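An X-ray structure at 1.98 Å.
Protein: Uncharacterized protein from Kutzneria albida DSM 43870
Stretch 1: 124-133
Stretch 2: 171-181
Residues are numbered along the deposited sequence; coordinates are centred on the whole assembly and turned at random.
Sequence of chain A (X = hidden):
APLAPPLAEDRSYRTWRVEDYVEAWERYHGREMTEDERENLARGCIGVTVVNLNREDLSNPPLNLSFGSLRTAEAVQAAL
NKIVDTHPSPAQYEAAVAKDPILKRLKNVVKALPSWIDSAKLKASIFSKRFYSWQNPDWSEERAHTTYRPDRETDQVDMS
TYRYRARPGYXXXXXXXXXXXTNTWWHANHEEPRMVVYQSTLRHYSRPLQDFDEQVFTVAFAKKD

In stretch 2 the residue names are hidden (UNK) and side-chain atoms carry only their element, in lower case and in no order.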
# COMPACT_ATOMS: atom_id res chain seq x y z
N ALA A 124 -5.37 -5.85 8.23
CA ALA A 124 -5.06 -4.53 7.70
C ALA A 124 -3.56 -4.43 7.44
O ALA A 124 -2.75 -4.75 8.31
CB ALA A 124 -5.52 -3.45 8.65
N SER A 125 -3.19 -4.01 6.23
CA SER A 125 -1.80 -3.90 5.83
C SER A 125 -1.53 -2.50 5.32
O SER A 125 -2.46 -1.77 5.05
CB SER A 125 -1.46 -4.94 4.77
OG SER A 125 -1.57 -6.24 5.32
N ILE A 126 -0.25 -2.13 5.23
CA ILE A 126 0.13 -0.78 4.83
C ILE A 126 1.02 -0.84 3.60
O ILE A 126 1.87 -1.72 3.45
CB ILE A 126 0.85 -0.03 5.97
CG1 ILE A 126 -0.11 0.22 7.13
CG2 ILE A 126 1.48 1.31 5.49
CD1 ILE A 126 0.55 0.91 8.30
N PHE A 127 0.80 0.10 2.69
CA PHE A 127 1.77 0.35 1.65
C PHE A 127 1.83 1.85 1.46
O PHE A 127 0.92 2.56 1.88
CB PHE A 127 1.40 -0.39 0.36
CG PHE A 127 0.08 0.00 -0.21
CD1 PHE A 127 -0.03 1.07 -1.08
CD2 PHE A 127 -1.07 -0.71 0.12
CE1 PHE A 127 -1.27 1.44 -1.62
CE2 PHE A 127 -2.30 -0.35 -0.40
CZ PHE A 127 -2.39 0.72 -1.28
N SER A 128 2.89 2.32 0.83
CA SER A 128 3.08 3.73 0.59
C SER A 128 3.13 3.98 -0.89
O SER A 128 3.87 3.32 -1.62
CB SER A 128 4.36 4.25 1.23
OG SER A 128 4.49 5.63 0.96
N LYS A 129 2.37 4.97 -1.33
CA LYS A 129 2.31 5.29 -2.73
C LYS A 129 2.86 6.69 -2.97
O LYS A 129 2.50 7.64 -2.28
CB LYS A 129 0.87 5.19 -3.24
CG LYS A 129 0.69 5.61 -4.68
CD LYS A 129 -0.82 5.77 -4.99
CE LYS A 129 -1.05 6.32 -6.38
NZ LYS A 129 -0.47 5.44 -7.45
N ARG A 130 3.73 6.80 -3.96
CA ARG A 130 4.25 8.07 -4.39
C ARG A 130 3.70 8.37 -5.78
O ARG A 130 3.60 7.49 -6.64
CB ARG A 130 5.79 8.05 -4.42
CG ARG A 130 6.43 7.61 -3.10
CD ARG A 130 7.95 7.82 -3.10
NE ARG A 130 8.32 9.22 -3.34
CZ ARG A 130 9.58 9.66 -3.43
NH1 ARG A 130 10.60 8.83 -3.27
NH2 ARG A 130 9.81 10.95 -3.67
N PHE A 131 3.32 9.62 -5.99
CA PHE A 131 2.66 10.00 -7.23
C PHE A 131 2.82 11.49 -7.51
O PHE A 131 3.45 12.22 -6.75
CB PHE A 131 1.17 9.60 -7.17
CG PHE A 131 0.39 10.28 -6.06
CD1 PHE A 131 0.46 9.83 -4.75
CD2 PHE A 131 -0.46 11.35 -6.35
CE1 PHE A 131 -0.27 10.43 -3.74
CE2 PHE A 131 -1.21 11.97 -5.34
CZ PHE A 131 -1.11 11.51 -4.03
N TYR A 132 2.26 11.92 -8.64
CA TYR A 132 2.35 13.30 -9.09
C TYR A 132 1.00 13.98 -8.86
O TYR A 132 -0.05 13.41 -9.13
CB TYR A 132 2.75 13.33 -10.57
CG TYR A 132 2.95 14.69 -11.19
CD1 TYR A 132 3.79 15.63 -10.61
CD2 TYR A 132 2.32 15.02 -12.38
CE1 TYR A 132 3.99 16.87 -11.21
CE2 TYR A 132 2.52 16.24 -12.98
CZ TYR A 132 3.34 17.16 -12.40
OH TYR A 132 3.50 18.37 -13.03
N SER A 133 1.05 15.20 -8.34
CA SER A 133 -0.15 15.90 -7.90
C SER A 133 -0.99 16.43 -9.04
O SER A 133 -2.21 16.52 -8.92
CB SER A 133 0.22 17.07 -6.99
OG SER A 133 1.02 17.99 -7.69
N UNK A 171 8.01 8.44 -14.43
CA UNK A 171 7.20 7.26 -14.11
C UNK A 171 5.94 7.70 -13.36
O UNK A 171 5.99 8.65 -12.58
c UNK A 171 9.31 5.88 -14.03
c UNK A 171 8.03 6.24 -13.29
c UNK A 171 7.22 4.98 -13.00
N UNK A 172 4.82 7.02 -13.58
CA UNK A 172 3.55 7.44 -12.96
C UNK A 172 3.57 7.35 -11.43
O UNK A 172 3.13 8.27 -10.74
o UNK A 172 3.63 4.61 -13.03
c UNK A 172 2.69 5.13 -13.64
c UNK A 172 2.38 6.61 -13.51
n UNK A 172 1.90 4.43 -14.44
N UNK A 173 4.09 6.25 -10.89
CA UNK A 173 4.00 6.06 -9.45
C UNK A 173 5.11 5.18 -8.90
O UNK A 173 5.86 4.56 -9.65
c UNK A 173 2.63 5.45 -9.10
c UNK A 173 0.79 3.23 -11.57
c UNK A 173 3.01 3.10 -9.94
c UNK A 173 2.25 4.27 -9.96
c UNK A 173 1.14 4.32 -10.77
c UNK A 173 1.55 2.07 -11.54
c UNK A 173 2.67 2.01 -10.73
N UNK A 174 5.21 5.12 -7.58
CA UNK A 174 5.89 4.03 -6.92
C UNK A 174 4.94 3.51 -5.84
O UNK A 174 4.14 4.27 -5.28
o UNK A 174 7.86 2.12 -6.43
c UNK A 174 8.23 3.29 -6.19
c UNK A 174 7.24 4.46 -6.33
o UNK A 174 9.41 3.53 -5.84
N UNK A 175 5.01 2.21 -5.60
CA UNK A 175 4.32 1.55 -4.49
C UNK A 175 5.34 0.86 -3.64
O UNK A 175 6.19 0.15 -4.17
c UNK A 175 3.32 0.51 -4.99
o UNK A 175 -1.40 2.80 -7.13
c UNK A 175 0.93 1.22 -4.80
c UNK A 175 2.08 1.11 -5.56
c UNK A 175 2.05 1.58 -6.87
c UNK A 175 -0.24 2.24 -6.62
c UNK A 175 -0.23 1.78 -5.32
c UNK A 175 0.89 2.15 -7.40
N UNK A 176 5.24 1.02 -2.33
CA UNK A 176 6.12 0.33 -1.41
C UNK A 176 5.33 -0.44 -0.36
O UNK A 176 4.58 0.13 0.41
N UNK A 177 5.53 -1.75 -0.34
CA UNK A 177 4.87 -2.61 0.61
C UNK A 177 5.57 -2.54 1.96
O UNK A 177 6.79 -2.73 2.03
c UNK A 177 4.85 -4.04 0.11
c UNK A 177 0.55 -5.30 1.35
c UNK A 177 2.89 -6.17 2.47
n UNK A 177 4.18 -6.44 2.84
c UNK A 177 4.31 -4.97 1.15
c UNK A 177 1.74 -4.80 0.84
c UNK A 177 1.70 -6.66 2.97
c UNK A 177 0.54 -6.22 2.40
c UNK A 177 5.03 -5.71 2.04
c UNK A 177 2.94 -5.24 1.41
N UNK A 178 4.81 -2.25 3.01
CA UNK A 178 5.40 -2.13 4.34
C UNK A 178 5.61 -3.49 4.99
O UNK A 178 4.66 -4.14 5.41
c UNK A 178 6.59 -0.95 6.66
c UNK A 178 5.20 -0.80 6.50
c UNK A 178 6.48 0.12 8.82
c UNK A 178 4.47 -0.19 7.51
c UNK A 178 5.10 0.27 8.67
c UNK A 178 7.23 -0.50 7.82
c UNK A 178 4.52 -1.27 5.25
N UNK A 179 6.87 -3.90 5.10
CA UNK A 179 7.22 -5.14 5.78
C UNK A 179 7.50 -4.79 7.23
O UNK A 179 8.56 -4.26 7.55
c UNK A 179 8.43 -5.79 5.10
o UNK A 179 9.77 -7.76 5.22
c UNK A 179 8.98 -7.02 5.85
o UNK A 179 8.69 -7.26 7.04
N UNK A 180 6.55 -5.08 8.10
CA UNK A 180 6.65 -4.65 9.48
C UNK A 180 7.40 -5.65 10.35
O UNK A 180 7.56 -5.43 11.54
c UNK A 180 3.16 -2.93 9.64
c UNK A 180 4.64 -3.14 9.35
o UNK A 180 2.30 -3.51 8.98
n UNK A 180 2.87 -2.06 10.59
c UNK A 180 5.25 -4.38 10.02
N UNK A 181 7.89 -6.74 9.76
CA UNK A 181 8.82 -7.61 10.47
C UNK A 181 10.19 -6.95 10.54
O UNK A 181 10.84 -6.93 11.59
o UNK A 181 6.89 -9.58 10.86
o UNK A 181 7.41 -10.61 8.98
c UNK A 181 8.93 -8.98 9.80
c UNK A 181 7.65 -9.78 9.89
O HOH W 1 1.89 -3.90 6.13
O HOH W 2 1.05 9.85 -10.46

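Position 171 carries three carbons, one bearing the other two, and its side chain reaches nothing on stretch 1: Val 171. At position 172, two carbons end in one oxygen and one nitrogen, an amide, and the side chain stays clear of stretch 1, so this is Asn 172. Its OD1 takes a weak hydrogen bond from the backbone N of position 173 (2.7 Å), while its backbone O receives a hydrogen bond from water 2 (2.6 Å), which accepts in turn from Tyr 132 N (3.0 Å). Water thus joins the two stretches just beyond the direct ladder.

Position 173 has one carbon, its CB, 3.5 Å from Lys 129 NZ, and a six-carbon ring without a heteroatom: Phe 173. Position 174 shows two carbons, the second holding two oxygens, a carboxylate, and its CB stands 4.3 Å from Arg 130 CB: Asp 174. The backbone does the pairing here, Arg 130 N to Asp 174 O at 2.9 Å and Asp 174 N to Arg 130 O at 3.0 Å.

Position 175 is a six-carbon ring on one carbon, with a terminal oxygen 2.8 Å from Lys 129 NZ and a ring face under Lys 129 CG: Tyr 175. Lys 129 CG sits 4.2 Å from the centroid of the Tyr 175 ring, and Lys 129 NZ donates to the hydroxyl. Phe 127 CD1 approaches the ring edge, 3.8 Å from Tyr 175 CD2. Position 176 has no side-chain atoms; its N donates to Ser 128 O and its O accepts from Ser 128 N, both at 2.8 Å: Gly 176.

Position 177 has one carbon leading to fused five- and six-membered rings of eight carbons and one nitrogen, with Ile 126 O over one face: Trp 177. Ser 125 CB packs 3.4 Å from Trp 177 CH2. Position 178 is one carbon and a plain six-carbon ring near Ile 126 CG2, and its N donates to Ile 126 O at 3.0 Å: Phe 178. Its CD2 meets Ile 126 CG2 at 3.9 Å.

Position 179, two carbons and two carboxylate oxygens, has its CA-to-CB bond pointing away from stretch 1: Asp 179. Position 180, three carbons ending in oxygen and nitrogen, the nitrogen 4.4 Å from Ile 126 CD1, is Gln 180, whose OE1 is 2.9 Å from the oxygen of water 1; that water accepts from Ile 126 N (2.9 Å). Position 181, again two carbons and two oxygens, out of reach, is Asp 181; its N donates to Asp 179 OD1 at 2.9 Å.

The rule is an antiparallel ladder whose hydrogen-bonded pairs, Ser 128 with Gly 176 and Arg 130 with Asp 174, alternate with pairs that put Phe 127, Lys 129, Tyr 175 and Trp 177 on one face. There, lysine's aliphatic stem covers the tyrosine ring while its amine reaches the hydroxyl.

Stretch 2, residues 171-181: VNFDYGWFDQD
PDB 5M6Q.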